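Local coordinates for protein glycoside hydrolase family 81 (Clostridium thermocellum, PDB 6FOP) that probably hydrolyses internal beta-1,3 linkages of glucans such as laminarin, as a family 81 glycoside hydrolase of the cellulosome, at residues P465-F470 against G520-T525; E496-W501 against T526-V531; A455-N460 against K514-L519; E474-A479 against N489-S494. All blocks are in the same frame, centred on the assembly; numbering follows the deposited sequence. Where two conformers were deposited one is given.

Interaction 1 of 4, residues P465-F470 against G520-T525. With CA (calcium ion), chain B.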
# COMPACT_ATOMS: atom_id res chain seq x y z
N PRO A 465 -12.39 -8.41 3.65
CA PRO A 465 -11.89 -7.61 4.75
C PRO A 465 -11.72 -6.15 4.33
O PRO A 465 -11.72 -5.84 3.12
CB PRO A 465 -10.55 -8.28 5.06
CG PRO A 465 -10.07 -8.76 3.72
CD PRO A 465 -11.33 -9.16 2.97
N PHE A 466 -11.58 -5.26 5.29
CA PHE A 466 -11.43 -3.83 5.03
C PHE A 466 -10.07 -3.55 4.42
O PHE A 466 -9.05 -3.92 5.00
CB PHE A 466 -11.60 -3.05 6.32
CG PHE A 466 -11.58 -1.56 6.16
CD1 PHE A 466 -12.66 -0.90 5.59
CD2 PHE A 466 -10.54 -0.81 6.66
CE1 PHE A 466 -12.63 0.47 5.47
CE2 PHE A 466 -10.52 0.56 6.55
CZ PHE A 466 -11.57 1.19 5.96
N LEU A 467 -10.04 -2.94 3.24
CA LEU A 467 -8.80 -2.50 2.59
C LEU A 467 -7.70 -3.54 2.60
O LEU A 467 -6.62 -3.35 3.20
CB LEU A 467 -8.32 -1.18 3.19
CG LEU A 467 -9.21 0.05 3.12
CD1 LEU A 467 -8.50 1.25 3.73
CD2 LEU A 467 -9.67 0.34 1.68
N ARG A 468 -7.94 -4.64 1.89
CA ARG A 468 -6.98 -5.74 1.92
C ARG A 468 -5.54 -5.33 1.68
O ARG A 468 -4.70 -5.35 2.61
CB ARG A 468 -7.36 -6.88 0.97
CG ARG A 468 -6.48 -8.11 1.12
CD ARG A 468 -6.63 -9.11 -0.01
NE ARG A 468 -8.02 -9.50 -0.19
CZ ARG A 468 -8.67 -10.41 0.53
NH1 ARG A 468 -8.07 -11.07 1.53
NH2 ARG A 468 -9.95 -10.63 0.30
N ASN A 469 -5.19 -4.94 0.45
CA ASN A 469 -3.77 -4.74 0.16
C ASN A 469 -3.17 -3.46 0.75
O ASN A 469 -1.96 -3.44 1.06
CB ASN A 469 -3.50 -4.85 -1.32
CG ASN A 469 -3.74 -6.25 -1.81
OD1 ASN A 469 -4.87 -6.57 -2.23
ND2 ASN A 469 -2.74 -7.11 -1.74
N PHE A 470 -3.98 -2.43 0.96
CA PHE A 470 -3.47 -1.16 1.42
C PHE A 470 -3.26 -1.19 2.93
O PHE A 470 -4.16 -1.65 3.65
CB PHE A 470 -4.40 -0.03 1.06
CG PHE A 470 -3.81 1.34 1.26
CD1 PHE A 470 -2.77 1.78 0.42
CD2 PHE A 470 -4.28 2.20 2.21
CE1 PHE A 470 -2.22 3.04 0.58
CE2 PHE A 470 -3.74 3.46 2.36
CZ PHE A 470 -2.70 3.88 1.53
N GLY A 520 -10.66 5.67 -4.28
CA GLY A 520 -9.53 5.69 -5.20
C GLY A 520 -8.59 6.86 -4.95
O GLY A 520 -7.36 6.69 -4.99
N ILE A 521 -9.15 8.04 -4.74
CA ILE A 521 -8.36 9.24 -4.49
C ILE A 521 -7.56 9.07 -3.21
O ILE A 521 -6.38 9.42 -3.15
CB ILE A 521 -9.21 10.52 -4.55
CG1 ILE A 521 -9.74 10.70 -5.97
CG2 ILE A 521 -8.41 11.73 -4.07
CD1 ILE A 521 -10.75 11.82 -6.13
N TYR A 522 -8.20 8.55 -2.18
CA TYR A 522 -7.53 8.23 -0.91
C TYR A 522 -6.33 7.30 -1.11
O TYR A 522 -5.18 7.57 -0.68
CB TYR A 522 -8.55 7.64 0.08
CG TYR A 522 -7.97 6.85 1.25
CD1 TYR A 522 -7.29 7.49 2.27
CD2 TYR A 522 -8.06 5.47 1.29
CE1 TYR A 522 -6.74 6.78 3.34
CE2 TYR A 522 -7.49 4.76 2.35
CZ TYR A 522 -6.84 5.42 3.35
OH TYR A 522 -6.28 4.70 4.38
N LEU A 523 -6.59 6.17 -1.77
CA LEU A 523 -5.52 5.19 -2.00
C LEU A 523 -4.39 5.73 -2.84
O LEU A 523 -3.21 5.57 -2.52
CB LEU A 523 -6.10 3.91 -2.60
CG LEU A 523 -7.13 3.18 -1.74
CD1 LEU A 523 -7.88 2.13 -2.56
CD2 LEU A 523 -6.45 2.51 -0.54
N TYR A 524 -4.76 6.31 -3.98
CA TYR A 524 -3.80 6.83 -4.93
C TYR A 524 -2.92 7.90 -4.32
O TYR A 524 -1.68 7.85 -4.38
CB TYR A 524 -4.56 7.39 -6.14
CG TYR A 524 -3.70 8.09 -7.17
CD1 TYR A 524 -3.03 7.39 -8.16
CD2 TYR A 524 -3.52 9.46 -7.11
CE1 TYR A 524 -2.22 8.06 -9.08
CE2 TYR A 524 -2.74 10.12 -8.05
CZ TYR A 524 -2.08 9.42 -9.02
OH TYR A 524 -1.31 10.09 -9.92
N THR A 525 -3.55 8.91 -3.73
CA THR A 525 -2.82 10.04 -3.19
C THR A 525 -1.87 9.60 -2.07
O THR A 525 -0.72 10.01 -2.01
CB THR A 525 -3.81 11.12 -2.73
OG1 THR A 525 -4.69 11.48 -3.82
CG2 THR A 525 -3.09 12.35 -2.26
CA CA B . -4.73 -3.74 4.50
O HOH W 1 -6.51 -3.11 5.96
O HOH W 2 -2.39 -4.03 3.92
O HOH W 3 -3.49 -3.22 6.53
O HOH W 4 -5.03 -5.90 5.46
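Phe-470, whose carbonyl O binds a calcium ion, packs its ring on Leu-523 and Tyr-522 of helix 514-534. Its CG is anti to the backbone N (chi1 -168°), and from the root outward the side chain meets one methyl first. CB lies 3.6 Å from CD2 of Leu-523, and CG is nearer still, 3.4 Å from the same atom. That methyl sits over one face of the ring, offset toward the rim, a CH-pi contact in which CD2 of Leu-523 is 3.7 Å from the centroid of the Phe-470 ring. Leucine and phenylalanine point in opposing directions, each passing the other's flank. Further out, the CD2–CE2 side of the ring turns to Tyr-522, whose OH approaches near the ring plane, 3.5 Å from CE2 of Phe-470. The ring planes are inclined at 75°. On the tip, CZ packs on Thr-526.

Leu-467 adds a second apolar touch, its CD1 meeting CE2 at the edge of the Tyr-522 ring at 3.9 Å, tip to tip. No hydrogen bond crosses the contact. Polarity is gathered at the backbone instead: the carbonyl oxygens of Leu-467, Arg-468 and Phe-470 and four waters bind the calcium, so Leu-467 and Phe-470 each give a carbonyl to the metal and a side chain to the helix, whereas Arg-468 gives its carbonyl alone.

The Tyr-522 ring also stacks on Trp-232 of strand 223-235, which touches Leu-467 as well, while Leu-523 packs on Trp-501 of helix 494-511. The calcium loop is thereby packed against helix 514-534 and the long strand 223-235.

Interaction 2 of 4, residues E496-W501 against T526-V531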
# COMPACT_ATOMS: atom_id res chain seq x y z
N GLU A 496 2.43 -0.85 -9.74
CA GLU A 496 1.27 -1.72 -9.96
C GLU A 496 0.16 -1.57 -8.90
O GLU A 496 -1.01 -1.78 -9.20
CB GLU A 496 1.66 -3.20 -10.13
CG GLU A 496 2.20 -3.49 -11.51
CD GLU A 496 2.41 -4.95 -11.82
OE1 GLU A 496 2.57 -5.74 -10.87
OE2 GLU A 496 2.46 -5.28 -13.03
N ALA A 497 0.52 -1.18 -7.67
CA ALA A 497 -0.50 -0.84 -6.67
C ALA A 497 -1.24 0.43 -7.13
O ALA A 497 -2.47 0.49 -7.17
CB ALA A 497 0.17 -0.61 -5.31
N ILE A 498 -0.47 1.44 -7.54
CA ILE A 498 -1.05 2.71 -7.99
C ILE A 498 -1.91 2.55 -9.25
O ILE A 498 -2.91 3.26 -9.40
CB ILE A 498 0.07 3.77 -8.12
CG1 ILE A 498 0.54 4.21 -6.72
CG2 ILE A 498 -0.35 4.96 -8.98
CD1 ILE A 498 1.92 4.85 -6.71
N ASN A 499 -1.56 1.60 -10.12
CA ASN A 499 -2.40 1.30 -11.27
C ASN A 499 -3.79 0.89 -10.83
O ASN A 499 -4.80 1.30 -11.44
CB ASN A 499 -1.77 0.18 -12.07
CG ASN A 499 -2.52 -0.15 -13.35
OD1 ASN A 499 -2.84 0.73 -14.16
ND2 ASN A 499 -2.79 -1.43 -13.55
N ALA A 500 -3.89 0.06 -9.79
CA ALA A 500 -5.22 -0.32 -9.29
C ALA A 500 -5.96 0.90 -8.76
O ALA A 500 -7.16 1.07 -8.99
CB ALA A 500 -5.12 -1.38 -8.22
N TRP A 501 -5.26 1.76 -8.04
CA TRP A 501 -5.91 2.89 -7.41
C TRP A 501 -6.41 3.91 -8.41
O TRP A 501 -7.56 4.38 -8.31
CB TRP A 501 -5.01 3.53 -6.36
CG TRP A 501 -4.44 2.60 -5.34
CD1 TRP A 501 -3.29 2.82 -4.67
CD2 TRP A 501 -4.94 1.31 -4.87
NE1 TRP A 501 -3.06 1.80 -3.78
CE2 TRP A 501 -4.03 0.86 -3.89
CE3 TRP A 501 -6.04 0.51 -5.19
CZ2 TRP A 501 -4.20 -0.36 -3.22
CZ3 TRP A 501 -6.21 -0.70 -4.51
CH2 TRP A 501 -5.30 -1.12 -3.53
N THR A 526 -2.39 8.73 -1.20
CA THR A 526 -1.57 8.31 -0.06
C THR A 526 -0.40 7.42 -0.54
O THR A 526 0.74 7.64 -0.13
CB THR A 526 -2.41 7.58 0.97
OG1 THR A 526 -3.51 8.40 1.38
CG2 THR A 526 -1.55 7.26 2.19
N GLU A 527 -0.66 6.43 -1.41
CA GLU A 527 0.43 5.60 -1.89
C GLU A 527 1.51 6.41 -2.58
O GLU A 527 2.70 6.17 -2.37
CB GLU A 527 -0.09 4.44 -2.76
CG GLU A 527 0.97 3.37 -2.98
CD GLU A 527 0.61 1.95 -2.55
OE1 GLU A 527 -0.59 1.66 -2.31
OE2 GLU A 527 1.56 1.14 -2.39
N VAL A 528 1.10 7.40 -3.36
CA VAL A 528 2.08 8.25 -4.02
C VAL A 528 2.97 8.95 -2.97
O VAL A 528 4.19 9.03 -3.12
CB VAL A 528 1.39 9.27 -4.94
CG1 VAL A 528 2.36 10.38 -5.36
CG2 VAL A 528 0.85 8.56 -6.20
N GLU A 529 2.34 9.47 -1.91
CA GLU A 529 3.11 10.15 -0.85
C GLU A 529 4.11 9.19 -0.19
O GLU A 529 5.28 9.55 0.04
CB GLU A 529 2.18 10.72 0.21
CG GLU A 529 1.36 11.89 -0.26
CD GLU A 529 2.15 13.17 -0.45
OE1 GLU A 529 3.18 13.39 0.23
OE2 GLU A 529 1.70 14.00 -1.24
N ALA A 530 3.67 7.95 0.07
CA ALA A 530 4.58 6.95 0.64
C ALA A 530 5.72 6.59 -0.33
O ALA A 530 6.88 6.48 0.06
CB ALA A 530 3.80 5.70 1.07
N VAL A 531 5.38 6.43 -1.60
CA VAL A 531 6.36 6.11 -2.63
C VAL A 531 7.46 7.15 -2.72
O VAL A 531 8.65 6.81 -2.80
CB VAL A 531 5.64 5.89 -3.98
CG1 VAL A 531 6.62 5.88 -5.13
CG2 VAL A 531 4.91 4.59 -3.93
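Trp-501 and Glu-527 bridge two helices with a polar bond, while Ile-498 fills the space next to it with apolar branches. The indole NE1 of Trp-501 donates to OE1 of Glu-527 at 2.9 Å, in a nearly straight bond (166° at the hydrogen). The oxygen lies in the plane of the indole, at its edge, but the indole reaches it on the anti side of the carboxylate and well out of the carboxylate plane. The two flat groups are turned 41° against each other. The Glu-527 chain is bent at chi2, and the carboxylate then passes over Ala-497, whose CB is 3.7 Å from OE2 of Glu-527.

Both oxygens have further partners: OE1 also bonds to Ser-477 OG, and OE2 bonds to Gln-491 NE2. The buried carboxylate is thus gripped at both oxygens, which limits its rotation.

Ile-498 crosses the methylene part of Glu-527 obliquely, with its CG1 3.9 Å from CG of Glu-527. Its CD1 touches two valines, lying 3.9 Å from CG2 of Val-528, where the side chains cross at about a right angle, and 4.1 Å from CG2 of Val-531. Trp-501 also packs on Leu-523 and Tyr-524, one turn back on helix 514-534.

The axes of the two segments approach to 10.3 Å and run at 160°, nearly antiparallel. Helices 494-511 and 514-534 follow each other in the chain, so this is a helical hairpin, consistent with the alpha/alpha six-hairpin architecture of the catalytic domain in this clan.

Interaction 3 of 4, residues A455-N460 against K514-L519; sequences ANWDRN and KTIRDL
Trp-457 presents its indole to Thr-515, Ile-516 and Leu-519 with CG between the backbone N and the carbonyl carbon (chi1 64°), the crowded position. The ring is spread over three side chains of the first turns of helix 514-534. Over one face of its six-membered ring sits CG1 of Ile-516, in a CH-pi contact 4.1 Å from CG1 to the ring centroid. The terminal CD1 of Ile-516 meets the ring rim, 3.8 Å from CH2 of Trp-457. At the pyrrole end, the methyl of Thr-515 does the touching, with CG2 3.6 Å from NE1 of Trp-457. Leu-519 crosses the indole at about a right angle, and its CD2 lies 3.6 Å from CE3 of Trp-457.

The same CD2 of Leu-519 also comes within 3.4 Å of the carbonyl O of Ala-455, so the leucine fills the angle between tryptophan and backbone. The loop that carries the indole is shaped by its own side chains. Asn-456 OD1 accepts from the backbone N of Asp-458 at 3.1 Å, and Asp-458 OD1 accepts from the N of Asn-460 at 2.9 Å, two successive Asx turns.

Outside the segments, Ile-516 packs on Ile-451 and Glu-448 of helix 440-455. From that helix Lys-452 makes a cation-pi contact with the indole and also bonds to Asn-456 OD1.

No hydrogen bond or salt bridge joins the two segments, so here the loop that leaves helix 440-455 meets helix 514-534 by apolar packing alone, while several of its polar groups bond within the loop or to other parts of the chain, among them Lys-452 and Asp-109.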
# COMPACT_ATOMS: atom_id res chain seq x y z
N ALA A 455 -9.77 -3.76 -1.96
CA ALA A 455 -9.94 -2.42 -1.39
C ALA A 455 -11.39 -2.19 -0.91
O ALA A 455 -11.96 -1.14 -1.13
CB ALA A 455 -9.51 -1.35 -2.38
N ASN A 456 -11.94 -3.16 -0.18
CA ASN A 456 -13.29 -3.01 0.35
C ASN A 456 -13.30 -1.80 1.33
O ASN A 456 -12.48 -1.73 2.25
CB ASN A 456 -13.76 -4.27 1.06
CG ASN A 456 -15.19 -4.17 1.55
OD1 ASN A 456 -15.99 -3.35 1.09
ND2 ASN A 456 -15.50 -4.98 2.56
N TRP A 457 -14.24 -0.90 1.12
CA TRP A 457 -14.41 0.34 1.90
C TRP A 457 -15.53 0.22 2.94
O TRP A 457 -15.70 1.13 3.74
CB TRP A 457 -14.74 1.50 0.94
CG TRP A 457 -16.06 1.31 0.24
CD1 TRP A 457 -17.26 1.76 0.66
CD2 TRP A 457 -16.30 0.55 -0.94
NE1 TRP A 457 -18.25 1.38 -0.20
CE2 TRP A 457 -17.69 0.62 -1.19
CE3 TRP A 457 -15.48 -0.15 -1.85
CZ2 TRP A 457 -18.28 0.00 -2.29
CZ3 TRP A 457 -16.07 -0.78 -2.91
CH2 TRP A 457 -17.45 -0.69 -3.14
N ASP A 458 -16.32 -0.85 2.87
CA ASP A 458 -17.54 -0.98 3.66
C ASP A 458 -17.30 -2.00 4.79
O ASP A 458 -17.26 -3.22 4.57
CB ASP A 458 -18.68 -1.42 2.76
CG ASP A 458 -20.00 -1.54 3.51
OD1 ASP A 458 -20.05 -1.41 4.77
OD2 ASP A 458 -21.03 -1.75 2.84
N ARG A 459 -17.17 -1.46 6.00
CA ARG A 459 -16.85 -2.28 7.16
C ARG A 459 -17.98 -3.22 7.53
O ARG A 459 -17.77 -4.17 8.28
CB ARG A 459 -16.54 -1.40 8.36
CG ARG A 459 -15.38 -0.46 8.17
CD ARG A 459 -15.21 0.44 9.38
NE ARG A 459 -14.22 1.50 9.16
CZ ARG A 459 -12.92 1.32 9.25
NH1 ARG A 459 -12.43 0.09 9.52
NH2 ARG A 459 -12.09 2.34 9.06
N ASN A 460 -19.19 -2.96 7.02
CA ASN A 460 -20.33 -3.83 7.30
C ASN A 460 -20.51 -4.92 6.25
O ASN A 460 -21.35 -5.79 6.44
CB ASN A 460 -21.61 -3.00 7.41
CG ASN A 460 -21.60 -2.08 8.62
OD1 ASN A 460 -22.01 -0.93 8.54
ND2 ASN A 460 -21.11 -2.58 9.75
N LYS A 514 -19.45 8.47 -6.07
CA LYS A 514 -18.49 9.30 -5.34
C LYS A 514 -17.79 8.50 -4.24
O LYS A 514 -16.62 8.74 -3.97
CB LYS A 514 -19.13 10.56 -4.76
CG LYS A 514 -19.55 11.60 -5.79
CD LYS A 514 -19.96 12.92 -5.15
CE LYS A 514 -20.76 13.79 -6.12
NZ LYS A 514 -20.01 14.15 -7.35
N THR A 515 -18.47 7.53 -3.64
CA THR A 515 -17.82 6.72 -2.59
C THR A 515 -16.62 5.97 -3.17
O THR A 515 -15.52 5.96 -2.60
CB THR A 515 -18.81 5.74 -1.96
OG1 THR A 515 -19.88 6.46 -1.34
CG2 THR A 515 -18.13 4.86 -0.92
N ILE A 516 -16.83 5.30 -4.30
CA ILE A 516 -15.75 4.53 -4.91
C ILE A 516 -14.69 5.46 -5.46
O ILE A 516 -13.49 5.22 -5.29
CB ILE A 516 -16.28 3.54 -5.97
CG1 ILE A 516 -17.16 2.48 -5.29
CG2 ILE A 516 -15.11 2.92 -6.73
CD1 ILE A 516 -17.75 1.44 -6.24
N ARG A 517 -15.10 6.55 -6.10
CA ARG A 517 -14.12 7.51 -6.60
C ARG A 517 -13.21 8.02 -5.48
O ARG A 517 -11.99 8.05 -5.61
CB ARG A 517 -14.79 8.69 -7.28
CG ARG A 517 -13.79 9.66 -7.85
CD ARG A 517 -14.43 10.98 -8.11
NE ARG A 517 -14.89 11.61 -6.88
CZ ARG A 517 -15.65 12.69 -6.84
NH1 ARG A 517 -16.09 13.25 -7.97
NH2 ARG A 517 -16.02 13.20 -5.68
N ASP A 518 -13.82 8.40 -4.36
CA ASP A 518 -13.07 9.03 -3.28
C ASP A 518 -12.16 8.03 -2.59
O ASP A 518 -11.08 8.39 -2.14
CB ASP A 518 -14.03 9.67 -2.28
CG ASP A 518 -14.76 10.90 -2.85
OD1 ASP A 518 -14.49 11.31 -4.01
OD2 ASP A 518 -15.60 11.45 -2.12
N LEU A 519 -12.60 6.76 -2.53
CA LEU A 519 -11.74 5.64 -2.11
C LEU A 519 -10.48 5.62 -2.97
O LEU A 519 -9.35 5.52 -2.47
CB LEU A 519 -12.50 4.33 -2.23
CG LEU A 519 -11.69 3.02 -2.14
CD1 LEU A 519 -11.14 2.78 -0.75
CD2 LEU A 519 -12.52 1.84 -2.62

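Interaction 4 of 4, residues E474-A479 against N489-S494. Unlike the reference sequence in segment 489-494: Ala-492 (reference Glu).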
# COMPACT_ATOMS: atom_id res chain seq x y z
N GLU A 474 1.19 2.68 7.20
CA GLU A 474 2.41 2.82 6.39
C GLU A 474 2.15 3.64 5.13
O GLU A 474 3.11 4.11 4.52
CB GLU A 474 3.02 1.47 6.01
CG GLU A 474 3.63 0.73 7.20
CD GLU A 474 4.87 -0.06 6.92
OE1 GLU A 474 5.55 0.10 5.85
OE2 GLU A 474 5.24 -0.85 7.83
N GLY A 475 0.88 3.75 4.72
CA GLY A 475 0.52 4.53 3.54
C GLY A 475 0.81 3.89 2.21
O GLY A 475 0.85 4.60 1.20
N HIS A 476 1.04 2.58 2.18
CA HIS A 476 1.30 1.89 0.95
C HIS A 476 0.72 0.49 1.03
O HIS A 476 0.28 0.07 2.12
CB HIS A 476 2.80 1.83 0.63
CG HIS A 476 3.58 1.01 1.60
ND1 HIS A 476 3.64 -0.37 1.53
CD2 HIS A 476 4.22 1.37 2.74
CE1 HIS A 476 4.29 -0.82 2.59
NE2 HIS A 476 4.67 0.21 3.32
N SER A 477 0.81 -0.25 -0.05
CA SER A 477 0.31 -1.59 -0.13
C SER A 477 1.33 -2.67 0.16
O SER A 477 2.56 -2.41 0.17
CB SER A 477 -0.37 -1.78 -1.47
OG SER A 477 -1.42 -0.85 -1.65
N TRP A 478 0.81 -3.87 0.38
CA TRP A 478 1.62 -5.04 0.66
C TRP A 478 1.25 -6.18 -0.28
O TRP A 478 0.06 -6.46 -0.54
CB TRP A 478 1.40 -5.52 2.08
CG TRP A 478 1.92 -4.64 3.18
CD1 TRP A 478 1.17 -4.08 4.18
CD2 TRP A 478 3.28 -4.30 3.49
NE1 TRP A 478 1.95 -3.40 5.06
CE2 TRP A 478 3.25 -3.51 4.67
CE3 TRP A 478 4.51 -4.52 2.86
CZ2 TRP A 478 4.40 -3.05 5.27
CZ3 TRP A 478 5.65 -4.06 3.47
CH2 TRP A 478 5.58 -3.30 4.66
N ALA A 479 2.29 -6.84 -0.78
CA ALA A 479 2.13 -7.90 -1.77
C ALA A 479 1.85 -9.28 -1.19
O ALA A 479 1.07 -10.03 -1.77
CB ALA A 479 3.33 -7.96 -2.67
N ASN A 489 6.37 -8.40 5.70
CA ASN A 489 5.72 -8.25 4.40
C ASN A 489 6.63 -7.45 3.48
O ASN A 489 7.65 -6.91 3.93
CB ASN A 489 4.31 -7.68 4.57
CG ASN A 489 3.33 -8.23 3.54
OD1 ASN A 489 3.65 -8.27 2.34
ND2 ASN A 489 2.16 -8.64 3.96
N ASN A 490 6.27 -7.39 2.19
CA ASN A 490 7.05 -6.69 1.20
C ASN A 490 6.14 -6.09 0.16
O ASN A 490 5.04 -6.56 -0.06
CB ASN A 490 8.08 -7.59 0.51
CG ASN A 490 7.43 -8.56 -0.44
OD1 ASN A 490 7.18 -8.20 -1.62
ND2 ASN A 490 7.16 -9.77 0.02
N GLN A 491 6.65 -5.06 -0.51
CA GLN A 491 6.09 -4.65 -1.80
C GLN A 491 7.28 -4.22 -2.69
O GLN A 491 8.10 -3.40 -2.26
CB GLN A 491 5.03 -3.55 -1.73
CG GLN A 491 4.53 -3.13 -3.12
CD GLN A 491 3.29 -2.29 -3.06
OE1 GLN A 491 2.17 -2.82 -3.19
NE2 GLN A 491 3.45 -0.98 -2.84
N ALA A 492 7.31 -4.76 -3.91
CA ALA A 492 8.30 -4.33 -4.93
C ALA A 492 7.65 -3.22 -5.79
O ALA A 492 7.93 -2.04 -5.58
CB ALA A 492 8.79 -5.53 -5.72
N SER A 493 6.70 -3.58 -6.66
CA SER A 493 6.12 -2.61 -7.57
C SER A 493 5.03 -1.75 -6.94
O SER A 493 3.83 -2.09 -6.94
CB SER A 493 5.55 -3.30 -8.80
OG SER A 493 5.03 -2.29 -9.70
N SER A 494 5.42 -0.57 -6.45
CA SER A 494 4.44 0.42 -6.00
C SER A 494 3.57 0.92 -7.17
O SER A 494 2.43 1.31 -6.98
CB SER A 494 5.08 1.60 -5.28
OG SER A 494 5.91 2.36 -6.14
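Strand 490-491, at the rim of a four-stranded antiparallel sheet, is crossed by the loop after strand 476-477, where Ala-479 bonds to Asn-490 and Trp-478 packs on Asn-489. The backbone N of Ala-479 donates to O of Asn-490 at 2.9 Å. The indole of Trp-478 lies between two groups, both offset toward the rim: CE1 of His-476 stands 3.3 Å above one face, and CB of Asn-489 3.5 Å above the opposite one, a CH-pi contact. Its NE1 bonds to Asp-471.

His-476 is itself fixed at both nitrogens, NE2 donating to OE1 of Glu-474 at 2.7 Å and ND1 to O of Ser-477 at 2.7 Å, each partner near the ring plane. Gly-475 and His-476 opposite Asp-471 form a G1 beta bulge.

Gln-491 keeps CG anti to the backbone N (chi1 178°) and extends beyond it to Ser-477, with OE1 3.2 Å from CB of Ser-477. Both ends of its buried amide bond outside the two segments, OE1 to His-417 and NE2 to Glu-527.

One backbone bond thus joins the segments, while several buried polar side chains bond within their own segment (His-476, Asn-489) or outside both (Ser-477, Gln-491).

Helix 514-534 serves interactions 1, 2 and 3 with successive turns. Interactions 2 and 4, their centres about 9 Å apart, meet at Glu-527: OE1 lies 2.7 Å from OG of Ser-477, and OE2 lies 2.9 Å from NE2 of Gln-491. Trp-501 of interaction 2 packs on Leu-523 of interaction 1. The calcium loop joins its neighbours by backbone, with N of Leu-467 2.9 Å from O of Asn-456 in interaction 3, and O of Asn-469 2.9 Å from N of Trp-478 in interaction 4. A bound methylpentanediol about 6 Å from the side chain of Asn-490 may mark a pocket, and segment 489-494 carries the engineered Ala-492; the centres of interactions 3 and 4 are about 20 Å apart.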